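Long-range contacts in phenylacetaldehyde dehydrogenase (Burkholderia cenocepacia, PDB 4O5H), which probably oxidises phenylacetaldehyde to phenylacetate with NAD+ as coenzyme, as a member of the aldehyde dehydrogenase family: residues A[75-80]-A[202-207]; A[95-100]-A[228-233]; A[103-108]-A[221-226]; A[137-142]-A[190-195]. All blocks are in the same frame, centred on the assembly; numbering follows the deposited sequence.

Contact 1: A[75-80]-A[202-207]; sequences AAARRA and GCTVVL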
loop_
_atom_site.group_PDB
_atom_site.type_symbol
_atom_site.label_atom_id
_atom_site.label_comp_id
_atom_site.label_asym_id
_atom_site.label_seq_id
_atom_site.Cartn_x
_atom_site.Cartn_y
_atom_site.Cartn_z
ATOM N N ALA A 75 -6.678 -22.795 1.040
ATOM C CA ALA A 75 -5.761 -23.944 1.109
ATOM C C ALA A 75 -5.355 -24.387 -0.302
ATOM O O ALA A 75 -4.179 -24.643 -0.524
ATOM C CB ALA A 75 -6.369 -25.090 1.889
ATOM N N ALA A 76 -6.298 -24.398 -1.251
ATOM C CA ALA A 76 -5.999 -24.787 -2.617
ATOM C C ALA A 76 -5.071 -23.788 -3.296
ATOM O O ALA A 76 -4.139 -24.182 -4.000
ATOM C CB ALA A 76 -7.278 -24.969 -3.419
ATOM N N ALA A 77 -5.357 -22.490 -3.122
ATOM C CA ALA A 77 -4.540 -21.465 -3.723
ATOM C C ALA A 77 -3.122 -21.489 -3.165
ATOM O O ALA A 77 -2.165 -21.333 -3.913
ATOM C CB ALA A 77 -5.163 -20.076 -3.528
ATOM N N ARG A 78 -3.004 -21.701 -1.872
ATOM C CA ARG A 78 -1.694 -21.908 -1.236
ATOM C C ARG A 78 -0.949 -23.056 -1.855
ATOM O O ARG A 78 0.221 -22.933 -2.186
ATOM C CB ARG A 78 -1.839 -22.183 0.275
ATOM C CG ARG A 78 -1.867 -20.924 1.111
ATOM C CD ARG A 78 -0.537 -20.610 1.769
ATOM N NE ARG A 78 0.546 -20.301 0.834
ATOM C CZ ARG A 78 1.005 -19.077 0.555
ATOM N NH1 ARG A 78 0.453 -17.958 1.061
ATOM N NH2 ARG A 78 2.016 -18.951 -0.283
ATOM N N ARG A 79 -1.600 -24.207 -1.965
ATOM C CA ARG A 79 -0.951 -25.417 -2.529
ATOM C C ARG A 79 -0.484 -25.157 -3.958
ATOM O O ARG A 79 0.626 -25.524 -4.319
ATOM C CB ARG A 79 -1.899 -26.627 -2.578
ATOM C CG ARG A 79 -2.001 -27.420 -1.286
ATOM C CD ARG A 79 -2.779 -28.741 -1.457
ATOM N NE ARG A 79 -4.163 -28.515 -1.891
ATOM C CZ ARG A 79 -5.180 -28.180 -1.085
ATOM N NH1 ARG A 79 -5.020 -28.012 0.219
ATOM N NH2 ARG A 79 -6.384 -28.025 -1.590
ATOM N N ALA A 80 -1.320 -24.491 -4.740
ATOM C CA ALA A 80 -0.992 -24.229 -6.162
ATOM C C ALA A 80 0.201 -23.305 -6.282
ATOM O O ALA A 80 0.952 -23.392 -7.243
ATOM C CB ALA A 80 -2.188 -23.665 -6.905
ATOM N N GLY A 202 2.400 -14.493 -11.555
ATOM C CA GLY A 202 2.635 -15.818 -10.949
ATOM C C GLY A 202 1.955 -16.002 -9.601
ATOM O O GLY A 202 2.214 -16.972 -8.901
ATOM N N CYS A 203 1.067 -15.091 -9.242
ATOM C CA CYS A 203 0.252 -15.273 -8.030
ATOM C C CYS A 203 -0.828 -16.378 -8.244
ATOM O O CYS A 203 -1.054 -16.811 -9.395
ATOM C CB CYS A 203 -0.443 -13.965 -7.685
ATOM S SG CYS A 203 0.671 -12.600 -7.247
ATOM N N THR A 204 -1.498 -16.761 -7.166
ATOM C CA THR A 204 -2.738 -17.526 -7.246
ATOM C C THR A 204 -3.810 -16.717 -6.564
ATOM O O THR A 204 -3.496 -15.728 -5.885
ATOM C CB THR A 204 -2.619 -18.942 -6.603
ATOM O OG1 THR A 204 -2.299 -18.829 -5.218
ATOM C CG2 THR A 204 -1.561 -19.720 -7.303
ATOM N N VAL A 205 -5.080 -17.075 -6.766
ATOM C CA VAL A 205 -6.176 -16.180 -6.448
ATOM C C VAL A 205 -7.371 -16.920 -5.891
ATOM O O VAL A 205 -7.760 -17.959 -6.416
ATOM C CB VAL A 205 -6.723 -15.470 -7.720
ATOM C CG1 VAL A 205 -7.732 -14.376 -7.362
ATOM C CG2 VAL A 205 -5.634 -14.797 -8.499
ATOM N N VAL A 206 -7.959 -16.374 -4.831
ATOM C CA VAL A 206 -9.301 -16.701 -4.417
ATOM C C VAL A 206 -10.177 -15.472 -4.713
ATOM O O VAL A 206 -9.992 -14.408 -4.119
ATOM C CB VAL A 206 -9.381 -17.062 -2.935
ATOM C CG1 VAL A 206 -10.805 -17.423 -2.550
ATOM C CG2 VAL A 206 -8.430 -18.211 -2.618
ATOM N N LEU A 207 -11.143 -15.647 -5.604
ATOM C CA LEU A 207 -12.064 -14.578 -5.989
ATOM C C LEU A 207 -13.424 -14.744 -5.314
ATOM O O LEU A 207 -13.983 -15.844 -5.315
ATOM C CB LEU A 207 -12.303 -14.593 -7.499
ATOM C CG LEU A 207 -13.257 -13.487 -7.996
ATOM C CD1 LEU A 207 -12.590 -12.123 -7.904
ATOM C CD2 LEU A 207 -13.713 -13.733 -9.406
#
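Ala77 and Ala80 of helix 67-82 pack against Thr204 and Val206 of strand 204-208, a buried helix-on-sheet contact closed by one side-chain hydrogen bond. The helix runs almost antiparallel to the strand, at 167°, and the axes of the two short segments come within 7.7 Å. An approach this near is possible because the helix presents methyl groups. Thr204 is the polar element: its OG1 donates to the carbonyl oxygen Ala77 O at 2.8 Å, reaching it from well above the carbonyl plane, with a C=O...donor angle of 111°. A chi1 of 61° sets OG1 between the backbone N and the carbonyl carbon; the other branch, CG2, anti to the carbonyl carbon, meets Ala80 CB at 4.0 Å. Strand 204-208 pairs in parallel with strands 166-181 and 234-236, in keeping with the Rossmann-like coenzyme-binding domain of aldehyde dehydrogenases, and helix 67-82 packs on the first two of these. Farther along the strand, Val206 CG2 touches Ala77 CB at 3.9 Å, so this one alanine methyl is flanked by a hydroxyl and a valine branch. Val177 of the neighbouring strand also packs on Ala77 and Thr204. Arg78 points away from the strand and forms salt bridges with Asp82 and Asp255.

Contact 2: A[95-100]-A[228-233]; sequences ERLMLV and GFPDGV
Leu97 CB lies over one face of the Phe229 ring, 3.9 Å from the ring centroid and 25° off its normal, a CH-pi contact displaced toward the rim; the nearest ring atom is Phe229 CZ, 3.5 Å from Leu97 CB. The leucine and phenylalanine side chains run antiparallel past one another; Leu97 CD1 stays near the ring at Phe229 CD1, while Leu97 CD2 reaches the backbone at Gly228 C, 3.9 Å away. Met98 CG meets the same ring differently: it sits at the edge, in the ring plane, 3.9 Å from Phe229 CZ. One aromatic ring is thus used on a face and on its edge by consecutive residues of helix 91-107. The segment 228-233 leads from helix 215-227 into strand 234-236, within the beta-alpha-beta crossover that begins with strand 204-208. Gly228, just past the helix end, has a positive phi of 105° in a Schellman motif, and Phe229 is the next residue along. A type II turn from Pro230 to Val233 then redirects the chain, with Gly232 at its third position. In the outer shell, Leu199 of helix 187-201 packs on Phe229, Trp86 touches Leu97 and Pro230, and Met142 of helix 124-145 lies against Met98.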
loop_
_atom_site.group_PDB
_atom_site.type_symbol
_atom_site.label_atom_id
_atom_site.label_comp_id
_atom_site.label_asym_id
_atom_site.label_seq_id
_atom_site.Cartn_x
_atom_site.Cartn_y
_atom_site.Cartn_z
ATOM N N GLU A 95 2.087 -16.392 -20.071
ATOM C CA GLU A 95 1.721 -15.550 -21.203
ATOM C C GLU A 95 0.771 -16.307 -22.125
ATOM O O GLU A 95 -0.311 -15.798 -22.465
ATOM C CB GLU A 95 3.010 -15.134 -21.938
ATOM C CG GLU A 95 2.826 -14.304 -23.191
ATOM C CD GLU A 95 4.189 -14.046 -23.835
ATOM O OE1 GLU A 95 4.803 -15.004 -24.349
ATOM O OE2 GLU A 95 4.633 -12.861 -23.795
ATOM N N ARG A 96 1.159 -17.528 -22.486
ATOM C CA ARG A 96 0.404 -18.322 -23.449
ATOM C C ARG A 96 -1.007 -18.579 -22.936
ATOM O O ARG A 96 -2.002 -18.381 -23.659
ATOM C CB ARG A 96 1.103 -19.643 -23.737
ATOM C CG ARG A 96 0.347 -20.492 -24.766
ATOM C CD ARG A 96 0.997 -21.788 -25.094
ATOM N NE ARG A 96 2.336 -21.638 -25.683
ATOM C CZ ARG A 96 2.652 -21.475 -26.985
ATOM N NH1 ARG A 96 1.743 -21.298 -27.927
ATOM N NH2 ARG A 96 3.931 -21.433 -27.329
ATOM N N LEU A 97 -1.094 -19.010 -21.687
ATOM C CA LEU A 97 -2.390 -19.375 -21.100
ATOM C C LEU A 97 -3.331 -18.148 -21.016
ATOM O O LEU A 97 -4.521 -18.252 -21.274
ATOM C CB LEU A 97 -2.229 -20.006 -19.725
ATOM C CG LEU A 97 -1.508 -21.365 -19.713
ATOM C CD1 LEU A 97 -1.184 -21.752 -18.286
ATOM C CD2 LEU A 97 -2.363 -22.430 -20.340
ATOM N N MET A 98 -2.779 -17.019 -20.629
ATOM C CA MET A 98 -3.569 -15.783 -20.535
ATOM C C MET A 98 -4.067 -15.379 -21.899
ATOM O O MET A 98 -5.202 -14.911 -22.021
ATOM C CB MET A 98 -2.752 -14.679 -19.883
ATOM C CG MET A 98 -2.463 -14.963 -18.410
ATOM S SD MET A 98 -1.534 -13.635 -17.618
ATOM C CE MET A 98 -2.752 -12.362 -17.630
ATOM N N LEU A 99 -3.242 -15.531 -22.944
ATOM C CA LEU A 99 -3.674 -15.172 -24.304
ATOM C C LEU A 99 -4.810 -16.045 -24.809
ATOM O O LEU A 99 -5.758 -15.564 -25.458
ATOM C CB LEU A 99 -2.493 -15.227 -25.290
ATOM C CG LEU A 99 -1.410 -14.189 -25.062
ATOM C CD1 LEU A 99 -0.188 -14.491 -25.930
ATOM C CD2 LEU A 99 -1.932 -12.792 -25.345
ATOM N N VAL A 100 -4.731 -17.329 -24.501
ATOM C CA VAL A 100 -5.801 -18.270 -24.798
ATOM C C VAL A 100 -7.086 -17.845 -24.092
ATOM O O VAL A 100 -8.149 -17.857 -24.683
ATOM C CB VAL A 100 -5.409 -19.715 -24.373
ATOM C CG1 VAL A 100 -6.608 -20.658 -24.470
ATOM C CG2 VAL A 100 -4.283 -20.236 -25.271
ATOM N N GLY A 228 -6.587 -23.864 -19.671
ATOM C CA GLY A 228 -5.562 -24.789 -19.250
ATOM C C GLY A 228 -4.822 -24.375 -17.981
ATOM O O GLY A 228 -3.807 -24.942 -17.657
ATOM N N PHE A 229 -5.365 -23.444 -17.197
ATOM C CA PHE A 229 -4.673 -23.086 -15.935
ATOM C C PHE A 229 -4.661 -24.247 -14.946
ATOM O O PHE A 229 -5.635 -24.923 -14.816
ATOM C CB PHE A 229 -5.292 -21.858 -15.314
ATOM C CG PHE A 229 -4.984 -20.582 -16.086
ATOM C CD1 PHE A 229 -3.834 -19.865 -15.815
ATOM C CD2 PHE A 229 -5.835 -20.133 -17.099
ATOM C CE1 PHE A 229 -3.532 -18.713 -16.522
ATOM C CE2 PHE A 229 -5.526 -19.001 -17.840
ATOM C CZ PHE A 229 -4.391 -18.275 -17.534
ATOM N N PRO A 230 -3.547 -24.455 -14.234
ATOM C CA PRO A 230 -3.510 -25.562 -13.294
ATOM C C PRO A 230 -4.540 -25.362 -12.192
ATOM O O PRO A 230 -4.872 -24.230 -11.829
ATOM C CB PRO A 230 -2.100 -25.466 -12.712
ATOM C CG PRO A 230 -1.277 -24.886 -13.803
ATOM C CD PRO A 230 -2.201 -23.916 -14.490
ATOM N N ASP A 231 -5.031 -26.457 -11.669
ATOM C CA ASP A 231 -6.003 -26.407 -10.597
ATOM C C ASP A 231 -5.488 -25.627 -9.377
ATOM O O ASP A 231 -4.321 -25.761 -8.977
ATOM C CB ASP A 231 -6.374 -27.831 -10.151
ATOM C CG ASP A 231 -7.138 -28.587 -11.224
ATOM O OD1 ASP A 231 -8.011 -28.013 -11.923
ATOM O OD2 ASP A 231 -6.841 -29.759 -11.386
ATOM N N GLY A 232 -6.379 -24.813 -8.812
ATOM C CA GLY A 232 -6.088 -24.062 -7.620
ATOM C C GLY A 232 -5.445 -22.699 -7.885
ATOM O O GLY A 232 -5.287 -21.910 -6.968
ATOM N N VAL A 233 -5.061 -22.431 -9.133
ATOM C CA VAL A 233 -4.519 -21.135 -9.480
ATOM C C VAL A 233 -5.582 -20.035 -9.378
ATOM O O VAL A 233 -5.286 -18.936 -8.918
ATOM C CB VAL A 233 -3.839 -21.160 -10.882
ATOM C CG1 VAL A 233 -3.401 -19.778 -11.303
ATOM C CG2 VAL A 233 -2.622 -22.072 -10.788
#

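Contact 3: A[103-108]-A[221-226]; sequences DLIEAN and GELIQA. With EDO (1,2-ethanediol), chain H.
Leu104 and Leu223 mark the place where helices 91-107 and 215-227 come together, their CA atoms 6.6 Å apart. The segments run at 131° to one another and the axes stay 10.2 Å apart, a spacing filled by branched side chains. Leu104 sends CD1 onto the backbone of the partner helix, 3.6 Å from Leu223 O, and the same methyl touches Ala226 CB at 4.0 Å. Leu223 answers with both of its branches. Its CD1, anti to CA (chi2 -180°), meets Ile105 CG1 at 4.1 Å, while its CD2 lies 4.0 Å from Asn108 ND2. The leucine therefore bridges the last turn of helix 91-107 and the residue that ends it. This is apolar helix-helix packing on one side of the Rossmann-like domain, with helix 215-227 serving as the connection between the parallel strands 204-208 and 234-236. Asn108, the first residue to leave helical backbone angles, folds its amide back: ND2 donates to Leu104 O at 2.9 Å, with an N-H...O angle of 157° and the acceptor near the amide plane. That bond fixes the amide beside the Leu223 methyl. Behind the interface, Ile105 also packs on Leu112 of helix 109-120 and on helix 124-145. Asp103 points elsewhere and binds a 1,2-ethanediol, probably from the crystallisation liquor. The diol's O1 donates to Asp103 OD2 at 2.9 Å and its O2 weakly to Asp103 OD1, which also forms a salt bridge with Arg140.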
loop_
_atom_site.group_PDB
_atom_site.type_symbol
_atom_site.label_atom_id
_atom_site.label_comp_id
_atom_site.label_asym_id
_atom_site.label_seq_id
_atom_site.Cartn_x
_atom_site.Cartn_y
_atom_site.Cartn_z
ATOM N N ASP A 103 -8.782 -14.888 -25.848
ATOM C CA ASP A 103 -9.511 -15.349 -27.035
ATOM C C ASP A 103 -10.826 -16.067 -26.682
ATOM O O ASP A 103 -11.831 -15.869 -27.348
ATOM C CB ASP A 103 -8.640 -16.289 -27.853
ATOM C CG ASP A 103 -7.560 -15.567 -28.645
ATOM O OD1 ASP A 103 -7.695 -14.349 -28.914
ATOM O OD2 ASP A 103 -6.582 -16.276 -29.054
ATOM N N LEU A 104 -10.803 -16.915 -25.650
ATOM C CA LEU A 104 -12.005 -17.618 -25.230
ATOM C C LEU A 104 -13.094 -16.646 -24.773
ATOM O O LEU A 104 -14.257 -16.880 -25.043
ATOM C CB LEU A 104 -11.697 -18.629 -24.123
ATOM C CG LEU A 104 -10.921 -19.884 -24.516
ATOM C CD1 LEU A 104 -10.524 -20.671 -23.287
ATOM C CD2 LEU A 104 -11.757 -20.794 -25.409
ATOM N N ILE A 105 -12.711 -15.566 -24.090
ATOM C CA ILE A 105 -13.681 -14.557 -23.670
ATOM C C ILE A 105 -14.326 -13.904 -24.907
ATOM O O ILE A 105 -15.537 -13.838 -25.003
ATOM C CB ILE A 105 -13.053 -13.501 -22.753
ATOM C CG1 ILE A 105 -12.687 -14.160 -21.399
ATOM C CG2 ILE A 105 -13.982 -12.303 -22.572
ATOM C CD1 ILE A 105 -11.725 -13.333 -20.564
ATOM N N GLU A 106 -13.477 -13.488 -25.849
ATOM C CA GLU A 106 -13.952 -12.924 -27.080
ATOM C C GLU A 106 -14.826 -13.894 -27.876
ATOM O O GLU A 106 -15.804 -13.476 -28.465
ATOM C CB GLU A 106 -12.772 -12.428 -27.913
ATOM C CG GLU A 106 -12.167 -11.150 -27.306
ATOM C CD GLU A 106 -10.884 -10.687 -27.959
ATOM O OE1 GLU A 106 -10.300 -11.402 -28.786
ATOM O OE2 GLU A 106 -10.420 -9.588 -27.619
ATOM N N ALA A 107 -14.460 -15.179 -27.881
ATOM C CA ALA A 107 -15.240 -16.174 -28.650
ATOM C C ALA A 107 -16.628 -16.345 -28.056
ATOM O O ALA A 107 -17.535 -16.752 -28.735
ATOM C CB ALA A 107 -14.500 -17.531 -28.719
ATOM N N ASN A 108 -16.775 -16.084 -26.765
ATOM C CA ASN A 108 -18.032 -16.294 -26.083
ATOM C C ASN A 108 -18.608 -14.986 -25.545
ATOM O O ASN A 108 -19.312 -14.973 -24.543
ATOM C CB ASN A 108 -17.819 -17.297 -24.938
ATOM C CG ASN A 108 -17.444 -18.685 -25.452
ATOM O OD1 ASN A 108 -18.297 -19.427 -25.890
ATOM N ND2 ASN A 108 -16.157 -19.007 -25.418
ATOM N N GLY A 221 -14.773 -18.822 -14.654
ATOM C CA GLY A 221 -14.129 -20.049 -14.101
ATOM C C GLY A 221 -14.053 -21.201 -15.069
ATOM O O GLY A 221 -13.023 -21.824 -15.204
ATOM N N GLU A 222 -15.150 -21.446 -15.785
ATOM C CA GLU A 222 -15.195 -22.465 -16.839
ATOM C C GLU A 222 -14.167 -22.143 -17.940
ATOM O O GLU A 222 -13.441 -23.047 -18.402
ATOM C CB GLU A 222 -16.585 -22.567 -17.438
ATOM C CG GLU A 222 -17.658 -22.974 -16.408
ATOM C CD GLU A 222 -19.024 -23.181 -17.027
ATOM O OE1 GLU A 222 -19.166 -23.027 -18.249
ATOM O OE2 GLU A 222 -19.979 -23.510 -16.285
ATOM N N LEU A 223 -14.091 -20.872 -18.351
ATOM C CA LEU A 223 -13.177 -20.485 -19.417
ATOM C C LEU A 223 -11.707 -20.617 -18.941
ATOM O O LEU A 223 -10.821 -20.975 -19.712
ATOM C CB LEU A 223 -13.493 -19.044 -19.917
ATOM C CG LEU A 223 -14.914 -18.839 -20.490
ATOM C CD1 LEU A 223 -15.096 -17.409 -20.950
ATOM C CD2 LEU A 223 -15.206 -19.773 -21.645
ATOM N N ILE A 224 -11.466 -20.320 -17.669
ATOM C CA ILE A 224 -10.141 -20.439 -17.078
ATOM C C ILE A 224 -9.687 -21.904 -17.106
ATOM O O ILE A 224 -8.543 -22.195 -17.528
ATOM C CB ILE A 224 -10.117 -19.852 -15.665
ATOM C CG1 ILE A 224 -10.150 -18.324 -15.731
ATOM C CG2 ILE A 224 -8.901 -20.326 -14.871
ATOM C CD1 ILE A 224 -10.396 -17.628 -14.404
ATOM N N GLN A 225 -10.594 -22.832 -16.766
ATOM C CA GLN A 225 -10.263 -24.241 -16.867
ATOM C C GLN A 225 -10.026 -24.595 -18.310
ATOM O O GLN A 225 -9.077 -25.313 -18.629
ATOM C CB GLN A 225 -11.371 -25.153 -16.330
ATOM C CG GLN A 225 -11.592 -25.035 -14.865
ATOM C CD GLN A 225 -12.351 -26.254 -14.320
ATOM O OE1 GLN A 225 -13.339 -26.725 -14.918
ATOM N NE2 GLN A 225 -11.881 -26.766 -13.192
ATOM N N ALA A 226 -10.881 -24.095 -19.200
ATOM C CA ALA A 226 -10.746 -24.457 -20.612
ATOM C C ALA A 226 -9.426 -23.940 -21.199
ATOM O O ALA A 226 -8.869 -24.545 -22.111
ATOM C CB ALA A 226 -11.932 -23.956 -21.386
HETATM C C1 EDO H . -4.857 -13.998 -31.036
HETATM O O1 EDO H . -4.470 -14.389 -29.698
HETATM C C2 EDO H . -5.584 -12.638 -31.105
HETATM O O2 EDO H . -6.966 -12.683 -31.586
#

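Contact 4: A[137-142]-A[190-195]; sequences QCFRYM and MAAWKI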
loop_
_atom_site.group_PDB
_atom_site.type_symbol
_atom_site.label_atom_id
_atom_site.label_comp_id
_atom_site.label_asym_id
_atom_site.label_seq_id
_atom_site.Cartn_x
_atom_site.Cartn_y
_atom_site.Cartn_z
ATOM N N GLN A 137 -9.505 -7.776 -23.174
ATOM C CA GLN A 137 -8.303 -7.007 -23.416
ATOM C C GLN A 137 -7.432 -6.899 -22.170
ATOM O O GLN A 137 -6.228 -6.799 -22.292
ATOM C CB GLN A 137 -8.602 -5.589 -23.959
ATOM C CG GLN A 137 -9.192 -5.588 -25.345
ATOM C CD GLN A 137 -8.168 -5.841 -26.457
ATOM O OE1 GLN A 137 -7.027 -6.255 -26.222
ATOM N NE2 GLN A 137 -8.612 -5.657 -27.680
ATOM N N CYS A 138 -8.042 -6.878 -20.980
ATOM C CA CYS A 138 -7.267 -6.824 -19.758
ATOM C C CYS A 138 -6.399 -8.072 -19.636
ATOM O O CYS A 138 -5.216 -7.972 -19.382
ATOM C CB CYS A 138 -8.163 -6.718 -18.534
ATOM S SG CYS A 138 -7.232 -6.500 -16.998
ATOM N N PHE A 139 -6.978 -9.267 -19.864
ATOM C CA PHE A 139 -6.170 -10.475 -19.882
ATOM C C PHE A 139 -5.080 -10.445 -20.958
ATOM O O PHE A 139 -3.972 -10.876 -20.716
ATOM C CB PHE A 139 -7.039 -11.727 -20.038
ATOM C CG PHE A 139 -7.756 -12.137 -18.759
ATOM C CD1 PHE A 139 -7.034 -12.700 -17.714
ATOM C CD2 PHE A 139 -9.114 -11.899 -18.602
ATOM C CE1 PHE A 139 -7.664 -13.045 -16.525
ATOM C CE2 PHE A 139 -9.770 -12.262 -17.412
ATOM C CZ PHE A 139 -9.035 -12.822 -16.373
ATOM N N ARG A 140 -5.401 -9.933 -22.141
ATOM C CA ARG A 140 -4.402 -9.895 -23.226
ATOM C C ARG A 140 -3.256 -8.913 -22.887
ATOM O O ARG A 140 -2.060 -9.249 -23.028
ATOM C CB ARG A 140 -5.058 -9.513 -24.573
ATOM C CG ARG A 140 -4.059 -9.497 -25.736
ATOM C CD ARG A 140 -4.760 -9.422 -27.066
ATOM N NE ARG A 140 -5.598 -10.576 -27.313
ATOM C CZ ARG A 140 -6.918 -10.539 -27.491
ATOM N NH1 ARG A 140 -7.601 -9.408 -27.450
ATOM N NH2 ARG A 140 -7.596 -11.669 -27.719
ATOM N N TYR A 141 -3.633 -7.704 -22.446
ATOM C CA TYR A 141 -2.639 -6.673 -22.085
ATOM C C TYR A 141 -1.696 -7.217 -20.999
ATOM O O TYR A 141 -0.458 -7.184 -21.135
ATOM C CB TYR A 141 -3.339 -5.398 -21.652
ATOM C CG TYR A 141 -2.423 -4.335 -21.078
ATOM C CD1 TYR A 141 -1.763 -3.456 -21.891
ATOM C CD2 TYR A 141 -2.156 -4.291 -19.711
ATOM C CE1 TYR A 141 -0.895 -2.508 -21.366
ATOM C CE2 TYR A 141 -1.271 -3.370 -19.177
ATOM C CZ TYR A 141 -0.660 -2.465 -20.018
ATOM O OH TYR A 141 0.237 -1.544 -19.483
ATOM N N MET A 142 -2.273 -7.784 -19.932
ATOM C CA MET A 142 -1.459 -8.305 -18.835
ATOM C C MET A 142 -0.639 -9.537 -19.222
ATOM O O MET A 142 0.438 -9.748 -18.696
ATOM C CB MET A 142 -2.359 -8.601 -17.613
ATOM C CG MET A 142 -3.073 -7.364 -17.044
ATOM S SD MET A 142 -1.911 -6.161 -16.380
ATOM C CE MET A 142 -3.004 -4.748 -16.247
ATOM N N MET A 190 -14.426 -6.313 -13.391
ATOM C CA MET A 190 -13.686 -6.161 -12.151
ATOM C C MET A 190 -12.976 -7.471 -11.801
ATOM O O MET A 190 -11.869 -7.455 -11.253
ATOM C CB MET A 190 -14.618 -5.720 -10.988
ATOM C CG MET A 190 -15.250 -4.311 -10.965
ATOM S SD MET A 190 -14.064 -3.004 -11.140
ATOM C CE MET A 190 -13.912 -2.921 -12.938
ATOM N N ALA A 191 -13.583 -8.613 -12.117
ATOM C CA ALA A 191 -12.934 -9.906 -11.903
ATOM C C ALA A 191 -11.652 -9.959 -12.719
ATOM O O ALA A 191 -10.596 -10.408 -12.235
ATOM C CB ALA A 191 -13.865 -11.056 -12.293
ATOM N N ALA A 192 -11.746 -9.524 -13.966
ATOM C CA ALA A 192 -10.575 -9.498 -14.838
ATOM C C ALA A 192 -9.496 -8.568 -14.296
ATOM O O ALA A 192 -8.307 -8.925 -14.281
ATOM C CB ALA A 192 -10.964 -9.094 -16.239
ATOM N N TRP A 193 -9.896 -7.381 -13.853
ATOM C CA TRP A 193 -8.918 -6.449 -13.313
ATOM C C TRP A 193 -8.136 -7.036 -12.133
ATOM O O TRP A 193 -6.973 -6.731 -11.986
ATOM C CB TRP A 193 -9.575 -5.189 -12.838
ATOM C CG TRP A 193 -10.026 -4.316 -13.908
ATOM C CD1 TRP A 193 -10.023 -4.549 -15.241
ATOM C CD2 TRP A 193 -10.606 -3.053 -13.729
ATOM N NE1 TRP A 193 -10.569 -3.499 -15.905
ATOM C CE2 TRP A 193 -10.915 -2.550 -14.994
ATOM C CE3 TRP A 193 -10.814 -2.242 -12.603
ATOM C CZ2 TRP A 193 -11.468 -1.287 -15.180
ATOM C CZ3 TRP A 193 -11.353 -0.978 -12.775
ATOM C CH2 TRP A 193 -11.696 -0.524 -14.066
ATOM N N LYS A 194 -8.756 -7.859 -11.314
ATOM C CA LYS A 194 -8.061 -8.436 -10.150
ATOM C C LYS A 194 -7.296 -9.679 -10.526
ATOM O O LYS A 194 -6.242 -9.953 -9.980
ATOM C CB LYS A 194 -9.036 -8.861 -9.060
ATOM C CG LYS A 194 -10.003 -7.813 -8.562
ATOM C CD LYS A 194 -9.343 -6.684 -7.865
ATOM C CE LYS A 194 -10.337 -5.960 -6.964
ATOM N NZ LYS A 194 -9.967 -4.523 -6.923
ATOM N N ILE A 195 -7.865 -10.504 -11.377
ATOM C CA ILE A 195 -7.252 -11.810 -11.672
ATOM C C ILE A 195 -6.068 -11.661 -12.650
ATOM O O ILE A 195 -5.060 -12.316 -12.483
ATOM C CB ILE A 195 -8.306 -12.784 -12.262
ATOM C CG1 ILE A 195 -9.346 -13.132 -11.197
ATOM C CG2 ILE A 195 -7.661 -14.064 -12.795
ATOM C CD1 ILE A 195 -10.542 -13.882 -11.767
#
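Cys138 and Phe139 of helix 124-145 pack against Ala192, Trp193 and Ile195 of helix 187-201, the helix that connects the parallel strands 166-181 and 204-208 in a beta-alpha-beta crossover. The two helices run nearly parallel, 14° between their directions, with segment axes 9.2 Å apart, and the interface between them is buried. Ala192 occupies its centre. Its CB touches Phe139 CE2 at 3.6 Å, approaching the ring at a slant, and also faces Cys138 CB. Phe139 leaves its own helix with CG anti to the carbonyl carbon (chi1 -77°), and the ring extends from there across to the partner, where Ile195 CG2 lies at the ring's edge, in plane, 3.9 Å from Phe139 CE1. Two adjacent ring atoms, CE1 and CZ, share that methyl, while CE2 and CD2 are the ring atoms nearest Ala192 CB. In the Rossmann-like domain this makes helix 124-145 an outer layer over a helix that itself lies against the sheet. On the other flank of Ala192, Cys138 holds SG anti to its backbone N (chi1 -175°), which carries the sulfur toward the partner helix. There it makes a sulfur-aromatic contact, 3.8 Å from Trp193 CD1, reaching the five-membered ring at an oblique angle, and it comes equally near Ala192 O. Beyond the pair, Leu101 and Ile105 of helix 91-107 pack on Phe139, and Gln137 touches Pro159 of the second subunit. Lys194, facing away, forms a salt bridge with Glu491.

How the contacts relate
The four contacts are linked around what is probably the coenzyme-binding domain, though contacts 1 and 3 do not touch (nearest atoms about 7 Å apart). Contacts 1 and 2 meet where Val205 N probably hydrogen-bonds to Val233 O at 2.9 Å, joining strand 204-208 to the loop that enters strand 234-236. Contacts 2 and 3, with centres about 10 Å apart, share helix 91-107, and Phe229 CD2 packs on Ile224 O. Contact 4 meets contacts 2 and 3 through helix 124-145: Arg140 NH1 forms a salt bridge with Glu106 OE2, and Arg140 CG packs on Leu99 CD2. Leu207 of contact 1 packs on Ala191 and Ile195, although those centres lie about 17 Å apart. The sodium ion is bound by other residues, Val51, Asp119 and Asp212.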